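Local coordinates for CpuTA1 (Curtobacterium pusillum, PDB 5K3W), which belongs to the class IV aminotransferase family of pyridoxal-5'-phosphate proteins and carries that cofactor in its pocket, at residues D53-T58 with H78-L83. Residues are numbered along the deposited sequence; the frame is centred on the assembly and turned at random.
Sequences DGVFET and HSAALL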
ATOM      1  N   ASP A  53      -4.907  -3.279  -1.694  1.00 18.89           N
ATOM      2  CA  ASP A  53      -6.231  -2.705  -1.451  1.00 18.96           C
ATOM      3  C   ASP A  53      -6.983  -3.559  -0.435  1.00 23.48           C
ATOM      4  O   ASP A  53      -7.778  -4.433  -0.793  1.00 21.66           O
ATOM      5  CB  ASP A  53      -6.999  -2.605  -2.765  1.00 19.34           C
ATOM      6  CG  ASP A  53      -8.242  -1.731  -2.660  1.00 20.79           C
ATOM      7  OD1 ASP A  53      -8.389  -1.036  -1.635  1.00 21.12           O
ATOM      8  OD2 ASP A  53      -9.054  -1.733  -3.610  1.00 17.62           O
ATOM      9  N   GLY A  54      -6.747  -3.286   0.841  1.00 21.06           N
ATOM     10  CA  GLY A  54      -7.450  -3.993   1.897  1.00 18.15           C
ATOM     11  C   GLY A  54      -7.055  -3.422   3.235  1.00 21.57           C
ATOM     12  O   GLY A  54      -6.294  -2.452   3.323  1.00 23.19           O
ATOM     13  N   VAL A  55      -7.577  -4.042   4.293  1.00 13.95           N
ATOM     14  CA  VAL A  55      -7.265  -3.615   5.648  1.00 18.11           C
ATOM     15  C   VAL A  55      -6.829  -4.828   6.469  1.00 18.85           C
ATOM     16  O   VAL A  55      -7.025  -5.979   6.074  1.00 19.03           O
ATOM     17  CB  VAL A  55      -8.461  -2.885   6.298  1.00 17.94           C
ATOM     18  CG1 VAL A  55      -8.757  -1.597   5.542  1.00 16.58           C
ATOM     19  CG2 VAL A  55      -9.681  -3.776   6.304  1.00 16.80           C
ATOM     20  N   PHE A  56      -6.208  -4.566   7.614  1.00 15.02           N
ATOM     21  CA  PHE A  56      -5.753  -5.670   8.444  1.00 19.13           C
ATOM     22  C   PHE A  56      -5.742  -5.252   9.904  1.00 16.73           C
ATOM     23  O   PHE A  56      -5.761  -4.064  10.226  1.00 20.72           O
ATOM     24  CB  PHE A  56      -4.356  -6.156   8.035  1.00 17.62           C
ATOM     25  CG  PHE A  56      -3.244  -5.293   8.551  1.00 19.73           C
ATOM     26  CD1 PHE A  56      -2.896  -4.119   7.880  1.00 11.83           C
ATOM     27  CD2 PHE A  56      -2.554  -5.645   9.718  1.00 22.43           C
ATOM     28  CE1 PHE A  56      -1.880  -3.306   8.351  1.00 17.95           C
ATOM     29  CE2 PHE A  56      -1.522  -4.845  10.198  1.00 21.73           C
ATOM     30  CZ  PHE A  56      -1.175  -3.670   9.511  1.00 22.95           C
ATOM     31  N   GLU A  57      -5.698  -6.256  10.780  1.00 15.19           N
ATOM     32  CA  GLU A  57      -5.478  -6.076  12.212  1.00 17.88           C
ATOM     33  C   GLU A  57      -4.485  -7.121  12.697  1.00 17.32           C
ATOM     34  O   GLU A  57      -4.495  -8.264  12.225  1.00 19.17           O
ATOM     35  CB  GLU A  57      -6.784  -6.218  13.022  1.00 19.57           C
ATOM     36  CG  GLU A  57      -7.712  -5.034  12.928  1.00 15.82           C
ATOM     37  CD  GLU A  57      -7.177  -3.847  13.676  1.00 21.32           C
ATOM     38  OE1 GLU A  57      -6.398  -4.037  14.641  1.00 16.39           O
ATOM     39  OE2 GLU A  57      -7.536  -2.717  13.293  1.00 25.98           O
ATOM     40  N   THR A  58      -3.646  -6.738  13.652  1.00 17.86           N
ATOM     41  CA  THR A  58      -2.747  -7.671  14.318  1.00 19.54           C
ATOM     42  C   THR A  58      -3.052  -7.648  15.808  1.00 19.35           C
ATOM     43  O   THR A  58      -3.086  -6.571  16.412  1.00 15.15           O
ATOM     44  CB  THR A  58      -1.282  -7.317  14.069  1.00 13.80           C
ATOM     45  OG1 THR A  58      -1.053  -7.250  12.657  1.00 28.98           O
ATOM     46  CG2 THR A  58      -0.401  -8.393  14.638  1.00 12.33           C
ATOM     47  N   HIS A  78     -13.695   0.237  11.149  1.00 21.12           N
ATOM     48  CA  HIS A  78     -13.406   1.637  10.864  1.00 20.75           C
ATOM     49  C   HIS A  78     -12.439   1.786   9.686  1.00 19.46           C
ATOM     50  O   HIS A  78     -12.639   2.641   8.818  1.00 16.64           O
ATOM     51  CB  HIS A  78     -12.841   2.296  12.118  1.00 18.77           C
ATOM     52  CG  HIS A  78     -12.461   3.724  11.916  1.00 27.70           C
ATOM     53  ND1 HIS A  78     -13.392   4.715  11.693  1.00 31.00           N
ATOM     54  CD2 HIS A  78     -11.250   4.328  11.876  1.00 30.69           C
ATOM     55  CE1 HIS A  78     -12.772   5.870  11.537  1.00 28.60           C
ATOM     56  NE2 HIS A  78     -11.471   5.664  11.643  1.00 25.19           N
ATOM     57  N   SER A  79     -11.372   0.973   9.651  1.00 21.06           N
ATOM     58  CA  SER A  79     -10.467   0.980   8.505  1.00 16.05           C
ATOM     59  C   SER A  79     -11.204   0.565   7.246  1.00 18.23           C
ATOM     60  O   SER A  79     -11.072   1.209   6.199  1.00 18.03           O
ATOM     61  CB  SER A  79      -9.275   0.057   8.748  1.00 15.10           C
ATOM     62  OG  SER A  79      -8.571   0.424   9.925  1.00 16.33           O
ATOM     63  N   ALA A  80     -12.011  -0.497   7.343  1.00 20.85           N
ATOM     64  CA  ALA A  80     -12.829  -0.927   6.216  1.00 19.48           C
ATOM     65  C   ALA A  80     -13.655   0.230   5.667  1.00 26.16           C
ATOM     66  O   ALA A  80     -13.707   0.449   4.449  1.00 24.51           O
ATOM     67  CB  ALA A  80     -13.734  -2.081   6.642  1.00 18.60           C
ATOM     68  N   ALA A  81     -14.297   0.993   6.565  1.00 20.11           N
ATOM     69  CA  ALA A  81     -15.174   2.081   6.135  1.00 27.93           C
ATOM     70  C   ALA A  81     -14.387   3.182   5.436  1.00 18.78           C
ATOM     71  O   ALA A  81     -14.845   3.733   4.429  1.00 17.04           O
ATOM     72  CB  ALA A  81     -15.954   2.649   7.335  1.00 15.64           C
ATOM     73  N   LEU A  82     -13.201   3.515   5.955  1.00 14.14           N
ATOM     74  CA  LEU A  82     -12.370   4.504   5.278  1.00 16.60           C
ATOM     75  C   LEU A  82     -12.033   4.090   3.845  1.00 20.54           C
ATOM     76  O   LEU A  82     -11.878   4.955   2.975  1.00 19.80           O
ATOM     77  CB  LEU A  82     -11.087   4.754   6.072  1.00 19.58           C
ATOM     78  CG  LEU A  82     -11.237   5.466   7.425  1.00 21.84           C
ATOM     79  CD1 LEU A  82      -9.895   5.590   8.113  1.00 20.07           C
ATOM     80  CD2 LEU A  82     -11.883   6.837   7.282  1.00 17.13           C
ATOM     81  N   LEU A  83     -11.900   2.788   3.579  1.00 16.61           N
ATOM     82  CA  LEU A  83     -11.585   2.300   2.240  1.00 20.59           C
ATOM     83  C   LEU A  83     -12.831   1.942   1.426  1.00 22.54           C
ATOM     84  O   LEU A  83     -12.715   1.293   0.377  1.00 17.82           O
ATOM     85  CB  LEU A  83     -10.648   1.085   2.324  1.00 17.72           C
ATOM     86  CG  LEU A  83      -9.143   1.373   2.364  1.00 19.62           C
ATOM     87  CD1 LEU A  83      -8.754   1.964   3.696  1.00 14.82           C
ATOM     88  CD2 LEU A  83      -8.301   0.130   2.051  1.00 18.51           C
TER
HETATM   89  O   HOH W   1      -7.897  -2.154  10.831  1.00 20.12           O
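Ser-79 OG is gripped by a water and by Arg-75 O and Lys-174 N, the water oxygen lying 2.8 Å from OG. That water donates to Glu-57 OE2 at 2.6 Å. It also lies within 2.9 Å of Phe-56 O, and with no direct hydrogen bond between the segments it is one polar link between them. Glu-57 OE1 forms a salt bridge with Arg-75 NH2 and a hydrogen bond with His-72 ND1. The Ser-79 rotation, OG anti to the carbonyl carbon (chi1 -57°), turns the hydroxyl to the water while CB, directed at the strand, meets Val-55 CG1 at 3.6 Å. Val-55, pointing toward the helix, has the largest area buried by the other segment: CG1 also lies 3.9 Å from Leu-83 CD2, whereas CG2 stays 4.4 Å from Ala-80 CB. Leu-83 CD2 sits 3.5 Å from Gly-54 O, a van der Waals contact of methyl and carbonyl oxygen. Arg-122 ties this end together by a salt bridge to Asp-53 OD2 and a hydrogen bond to Leu-83 O. The last turn of helix 69-82 thus packs against the start of strand 54-62 in the antiparallel sheet, where Val-55 also touches Leu-76 of that helix and Leu-120 of the adjacent strand 114-121.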